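Local structure of putative metal-dependent phosphoesterase (Bifidobacterium adolescentis, 3O0F) at residues H20-D25 and Q135-E140; K115-R120 and P147-A152. The protein hydrolyses phosphoester bonds at a centre of iron and zinc ions, binds AMP beside it and may, like relatives, act as a 5'-3' exonuclease. All blocks are in the same frame, centred on the assembly; numbering follows the deposited sequence.

Contact 1 of 2, residues H20-D25 and Q135-E140; sequences HTVFSD and QVKEGE. With ZN (zinc ion), chain C; FE (Fe (III) ion), chain E; AMP (adenosine monophosphate), chain B.
Glu138 lies across the ring of Phe23, its CG over one face and 3.8 Å from the ring centroid, only 15° off the normal, a CH-pi contact. The carboxylate continues the overlap toward the rim: its plane is 8° from that of the ring, and Glu138 CD stacks 3.6 Å from Phe23 CZ. A bend in the glutamate chain (chi2 -74°) lays it flat in this way, while its OE1 makes a salt bridge to Arg141. Val22 touches the same side chain from the face of the ring that Glu138 covers, CG2 to Glu138 CG at 3.6 Å, and its CG1 meets Lys137 CB at 3.8 Å. A water ties the backbones together, accepting from Lys137 N at 2.8 Å and donating to Val22 O at 2.9 Å. Behind this layer, Thr21 OG1 accepts from Phe23 N in an ST turn that overlaps the type I turn of Thr21-Ser24. That turn also joins two metal ligands: His20 NE2 binds an iron ion, and Asp25 grips zinc through both carboxylate oxygens, OD1 at 2.3 Å and OD2 at 2.2 Å. His18, Glu75 and Asp261 share the iron; His50 and His263 share the zinc. The contact thus joins the metal-binding loop between strand 15-19 and helix 30-39 to the loop connecting helix 129-133 with helix 146-155.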
# COMPACT_ATOMS: atom_id res chain seq x y z
N HIS A 20 -2.95 -4.18 4.43
CA HIS A 20 -3.59 -4.70 3.22
C HIS A 20 -4.52 -5.89 3.53
O HIS A 20 -4.28 -6.64 4.47
CB HIS A 20 -2.51 -5.14 2.24
CG HIS A 20 -1.64 -4.02 1.78
ND1 HIS A 20 -1.85 -3.36 0.60
CD2 HIS A 20 -0.57 -3.43 2.35
CE1 HIS A 20 -0.96 -2.40 0.47
NE2 HIS A 20 -0.18 -2.41 1.52
N THR A 21 -5.55 -6.07 2.69
CA THR A 21 -6.56 -7.07 2.87
C THR A 21 -6.76 -7.84 1.58
O THR A 21 -6.10 -7.58 0.59
CB THR A 21 -7.93 -6.42 3.30
OG1 THR A 21 -8.57 -5.80 2.16
CG2 THR A 21 -7.71 -5.40 4.47
N VAL A 22 -7.71 -8.74 1.60
CA VAL A 22 -8.16 -9.44 0.38
C VAL A 22 -8.65 -8.54 -0.77
O VAL A 22 -8.67 -8.99 -1.90
CB VAL A 22 -9.33 -10.47 0.70
CG1 VAL A 22 -8.80 -11.66 1.51
CG2 VAL A 22 -10.50 -9.79 1.39
N PHE A 23 -9.02 -7.29 -0.50
CA PHE A 23 -9.35 -6.35 -1.60
C PHE A 23 -8.12 -5.94 -2.41
O PHE A 23 -8.25 -5.34 -3.49
CB PHE A 23 -10.15 -5.17 -1.11
CG PHE A 23 -11.52 -5.53 -0.69
CD1 PHE A 23 -12.55 -5.62 -1.63
CD2 PHE A 23 -11.80 -5.82 0.64
CE1 PHE A 23 -13.82 -6.03 -1.23
CE2 PHE A 23 -13.06 -6.20 1.03
CZ PHE A 23 -14.07 -6.30 0.08
N SER A 24 -6.93 -6.29 -1.93
CA SER A 24 -5.75 -6.33 -2.83
C SER A 24 -4.92 -7.60 -2.60
O SER A 24 -5.34 -8.68 -3.04
CB SER A 24 -4.90 -5.04 -2.75
OG SER A 24 -4.45 -4.71 -1.45
N ASP A 25 -3.78 -7.49 -1.92
CA ASP A 25 -2.87 -8.60 -1.77
C ASP A 25 -2.69 -9.16 -0.35
O ASP A 25 -1.78 -9.95 -0.11
CB ASP A 25 -1.52 -8.30 -2.42
CG ASP A 25 -0.81 -7.08 -1.86
OD1 ASP A 25 -1.39 -6.29 -1.05
OD2 ASP A 25 0.40 -6.90 -2.25
N GLN A 135 -6.90 -17.22 -6.57
CA GLN A 135 -6.22 -16.56 -5.44
C GLN A 135 -6.68 -15.10 -5.23
O GLN A 135 -6.27 -14.45 -4.26
CB GLN A 135 -4.69 -16.56 -5.64
CG GLN A 135 -4.04 -17.93 -5.69
CD GLN A 135 -4.28 -18.77 -4.45
OE1 GLN A 135 -4.27 -18.26 -3.34
NE2 GLN A 135 -4.53 -20.07 -4.64
N VAL A 136 -7.52 -14.61 -6.15
CA VAL A 136 -8.12 -13.28 -6.09
C VAL A 136 -9.43 -13.33 -5.27
O VAL A 136 -10.48 -13.69 -5.82
CB VAL A 136 -8.39 -12.79 -7.54
CG1 VAL A 136 -9.06 -11.46 -7.56
CG2 VAL A 136 -7.09 -12.73 -8.33
N LYS A 137 -9.39 -12.96 -3.99
CA LYS A 137 -10.38 -13.42 -3.03
C LYS A 137 -11.68 -12.66 -3.03
O LYS A 137 -12.71 -13.20 -2.59
CB LYS A 137 -9.81 -13.49 -1.61
CG LYS A 137 -8.66 -14.46 -1.46
CD LYS A 137 -9.09 -15.93 -1.74
CE LYS A 137 -7.95 -16.93 -1.46
NZ LYS A 137 -8.31 -18.30 -1.91
N GLU A 138 -11.67 -11.45 -3.56
CA GLU A 138 -12.90 -10.70 -3.70
C GLU A 138 -13.32 -10.48 -5.15
O GLU A 138 -14.10 -9.57 -5.43
CB GLU A 138 -12.75 -9.36 -2.98
CG GLU A 138 -12.66 -9.48 -1.48
CD GLU A 138 -14.02 -9.82 -0.85
OE1 GLU A 138 -15.04 -9.78 -1.58
OE2 GLU A 138 -14.06 -10.11 0.36
N GLY A 139 -12.79 -11.29 -6.06
CA GLY A 139 -13.12 -11.23 -7.49
C GLY A 139 -12.80 -9.91 -8.17
O GLY A 139 -11.70 -9.34 -7.96
N GLU A 140 -13.76 -9.39 -8.94
CA GLU A 140 -13.61 -8.09 -9.60
C GLU A 140 -13.22 -6.97 -8.63
O GLU A 140 -12.62 -5.98 -9.05
CB GLU A 140 -14.88 -7.69 -10.38
ZN ZN C . 0.63 -5.13 -0.88
FE FE E . 1.95 -1.57 1.35
P AMP B . 3.10 -5.65 -8.46
O1P AMP B . 2.67 -4.30 -8.02
O2P AMP B . 1.94 -6.37 -9.09
O3P AMP B . 4.38 -5.68 -9.29
O5' AMP B . 3.43 -6.47 -7.12
C5' AMP B . 4.53 -6.11 -6.32
C4' AMP B . 4.03 -6.02 -4.91
O4' AMP B . 3.87 -7.33 -4.30
C3' AMP B . 4.99 -5.22 -4.05
O3' AMP B . 4.41 -3.95 -3.77
C2' AMP B . 4.97 -6.09 -2.80
O2' AMP B . 5.68 -5.79 -1.60
C1' AMP B . 3.81 -7.07 -2.89
N9 AMP B . 4.00 -8.27 -2.06
C8 AMP B . 3.03 -8.86 -1.35
N7 AMP B . 3.51 -9.94 -0.70
C5 AMP B . 4.82 -10.04 -0.99
C6 AMP B . 5.92 -10.95 -0.63
N6 AMP B . 5.72 -12.02 0.22
N1 AMP B . 7.12 -10.70 -1.18
C2 AMP B . 7.36 -9.68 -2.02
N3 AMP B . 6.41 -8.81 -2.38
C4 AMP B . 5.14 -8.94 -1.90
O HOH W 1 -7.34 -11.35 -2.90
O HOH W 2 3.93 -1.03 0.97

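Contact 2 of 2, residues K115-R120 and P147-A152. With AMP (adenosine monophosphate), chain B.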
# COMPACT_ATOMS: atom_id res chain seq x y z
N LYS A 115 -2.15 -10.81 -16.54
CA LYS A 115 -2.53 -11.85 -17.50
C LYS A 115 -1.37 -12.18 -18.43
O LYS A 115 -1.07 -13.33 -18.66
CB LYS A 115 -3.72 -11.41 -18.35
CG LYS A 115 -5.06 -11.50 -17.69
CD LYS A 115 -6.18 -11.06 -18.67
CE LYS A 115 -7.57 -11.46 -18.18
NZ LYS A 115 -8.64 -10.58 -18.74
N ARG A 116 -0.69 -11.16 -18.96
CA ARG A 116 0.39 -11.41 -19.94
C ARG A 116 1.55 -12.11 -19.25
O ARG A 116 2.15 -12.99 -19.83
CB ARG A 116 0.85 -10.13 -20.65
CG ARG A 116 -0.04 -9.75 -21.86
CD ARG A 116 0.41 -8.47 -22.59
NE ARG A 116 0.19 -7.27 -21.76
CZ ARG A 116 1.07 -6.29 -21.54
NH1 ARG A 116 2.28 -6.31 -22.12
NH2 ARG A 116 0.74 -5.26 -20.74
N MSE A 117 1.81 -11.75 -18.00
CA MSE A 117 2.80 -12.47 -17.19
C MSE A 117 2.45 -13.92 -16.97
O MSE A 117 3.33 -14.75 -17.03
CB MSE A 117 2.97 -11.81 -15.83
CG MSE A 117 3.85 -10.61 -15.89
SE MSE A 117 4.38 -10.01 -14.14
CE MSE A 117 5.25 -11.62 -13.37
N VAL A 118 1.18 -14.22 -16.68
CA VAL A 118 0.77 -15.60 -16.46
C VAL A 118 0.86 -16.37 -17.80
O VAL A 118 1.25 -17.52 -17.83
CB VAL A 118 -0.63 -15.69 -15.79
CG1 VAL A 118 -1.03 -17.14 -15.61
CG2 VAL A 118 -0.62 -15.00 -14.44
N GLU A 119 0.54 -15.70 -18.93
CA GLU A 119 0.61 -16.38 -20.23
C GLU A 119 2.05 -16.90 -20.41
O GLU A 119 2.23 -18.04 -20.81
CB GLU A 119 0.19 -15.44 -21.39
CG GLU A 119 -0.24 -16.18 -22.68
N ARG A 120 3.05 -16.07 -20.08
CA ARG A 120 4.47 -16.44 -20.25
C ARG A 120 4.88 -17.50 -19.24
O ARG A 120 5.48 -18.52 -19.58
CB ARG A 120 5.38 -15.22 -20.04
CG ARG A 120 5.21 -14.11 -21.06
CD ARG A 120 6.08 -12.92 -20.66
NE ARG A 120 6.03 -11.81 -21.61
CZ ARG A 120 6.84 -10.75 -21.53
NH1 ARG A 120 7.75 -10.66 -20.55
NH2 ARG A 120 6.73 -9.78 -22.43
N PRO A 147 1.50 -10.63 -6.38
CA PRO A 147 1.24 -11.54 -5.26
C PRO A 147 0.26 -12.68 -5.52
O PRO A 147 0.44 -13.75 -4.97
CB PRO A 147 0.67 -10.61 -4.18
CG PRO A 147 1.34 -9.34 -4.43
CD PRO A 147 1.38 -9.22 -5.95
N HIS A 148 -0.75 -12.44 -6.35
CA HIS A 148 -1.71 -13.44 -6.72
C HIS A 148 -1.11 -14.50 -7.63
O HIS A 148 -1.48 -15.66 -7.53
CB HIS A 148 -2.95 -12.80 -7.36
CG HIS A 148 -3.57 -11.76 -6.48
ND1 HIS A 148 -3.27 -10.42 -6.59
CD2 HIS A 148 -4.41 -11.87 -5.43
CE1 HIS A 148 -3.89 -9.75 -5.64
NE2 HIS A 148 -4.62 -10.61 -4.94
N ILE A 149 -0.19 -14.11 -8.51
CA ILE A 149 0.63 -15.07 -9.25
C ILE A 149 1.48 -15.89 -8.28
O ILE A 149 1.51 -17.12 -8.37
CB ILE A 149 1.59 -14.41 -10.28
CG1 ILE A 149 0.85 -13.49 -11.26
CG2 ILE A 149 2.35 -15.51 -11.06
CD1 ILE A 149 1.76 -12.89 -12.36
N ALA A 150 2.21 -15.23 -7.38
CA ALA A 150 3.03 -15.96 -6.40
C ALA A 150 2.19 -16.96 -5.64
O ALA A 150 2.56 -18.12 -5.52
CB ALA A 150 3.73 -14.99 -5.44
N ASP A 151 1.03 -16.51 -5.14
CA ASP A 151 0.11 -17.41 -4.44
C ASP A 151 -0.31 -18.62 -5.28
O ASP A 151 -0.40 -19.73 -4.76
CB ASP A 151 -1.16 -16.65 -3.98
CG ASP A 151 -0.87 -15.63 -2.86
OD1 ASP A 151 0.23 -15.71 -2.22
OD2 ASP A 151 -1.75 -14.73 -2.63
N ALA A 152 -0.62 -18.40 -6.56
CA ALA A 152 -1.01 -19.52 -7.42
C ALA A 152 0.15 -20.52 -7.55
O ALA A 152 -0.08 -21.74 -7.59
CB ALA A 152 -1.48 -19.03 -8.78
P AMP B . 3.10 -5.65 -8.46
O1P AMP B . 2.67 -4.30 -8.02
O2P AMP B . 1.94 -6.37 -9.09
O3P AMP B . 4.38 -5.68 -9.29
O5' AMP B . 3.43 -6.47 -7.12
C5' AMP B . 4.53 -6.11 -6.32
C4' AMP B . 4.03 -6.02 -4.91
O4' AMP B . 3.87 -7.33 -4.30
C3' AMP B . 4.99 -5.22 -4.05
O3' AMP B . 4.41 -3.95 -3.77
C2' AMP B . 4.97 -6.09 -2.80
O2' AMP B . 5.68 -5.79 -1.60
C1' AMP B . 3.81 -7.07 -2.89
N9 AMP B . 4.00 -8.27 -2.06
C8 AMP B . 3.03 -8.86 -1.35
N7 AMP B . 3.51 -9.94 -0.70
C5 AMP B . 4.82 -10.04 -0.99
C6 AMP B . 5.92 -10.95 -0.63
N6 AMP B . 5.72 -12.02 0.22
N1 AMP B . 7.12 -10.70 -1.18
C2 AMP B . 7.36 -9.68 -2.02
N3 AMP B . 6.41 -8.81 -2.38
C4 AMP B . 5.14 -8.94 -1.90
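Met117, a selenomethionine, meets Ile149 with both ends of its side chain. Its CB lies 3.8 Å from Ile149 CD1, and because the chain folds back at its last torsion (chi3 57°), the terminal CE comes up to the same methyl, also at 3.8 Å. The two side chains cross at about a right angle. One residue on, Val118 offers CG2 to the isoleucine, 3.8 Å from Ile149 CD1, and CG1 of Ile149 lies equally near; here the side chains run past each other in opposite directions. Ile149 reaches this position with an extended chain (chi2 -176°), which carries CD1 between Met117 and Val118. Thr114 and Leu121, a turn of helix 97-124 to each end of this pair, also touch it, making Ile149 a knob set among residues of the long helix. Val118 also packs against Trp129 and Val132 of helix 129-133. The contact is buried and wholly apolar, yet the second helix reaches the nucleotide near its start: Pro147 CG stands 3.2 Å from O4' of AMP, with C8 of the base 3.5 Å from the same CG. With an alanine here, the ring carbons CG and CD would be gone, and the ribose would probably lose an apolar wall that helps fix its position. The arrangement is helix-to-helix packing behind an AMP pocket, where Arg110 and Arg113 of helix 97-124 and Arg146 beside Pro147 bind the nucleotide in this PHP-family enzyme.

The two contacts lie 14 Å apart between centres and alternate along the chain, with residues 115-120 and 135-140 falling between the metal-binding loop and helix 146-155. They meet directly through that helix: His148 NE2 is 2.8 Å from Ser24 O, probably a hydrogen bond, and Gln135 CG packs 3.6 Å from Ala152 N. Both also reach AMP. Contact 1 brings Asp25, a zinc ligand, and contact 2 brings Pro147; Asp25 OD2 and Pro147 CG touch at 3.4 Å, and both approach C8 of the base. Zinc and nucleotide are therefore neighbours at this junction, whereas the side chain of Ile149 in contact 2 lies about 13 Å from the zinc.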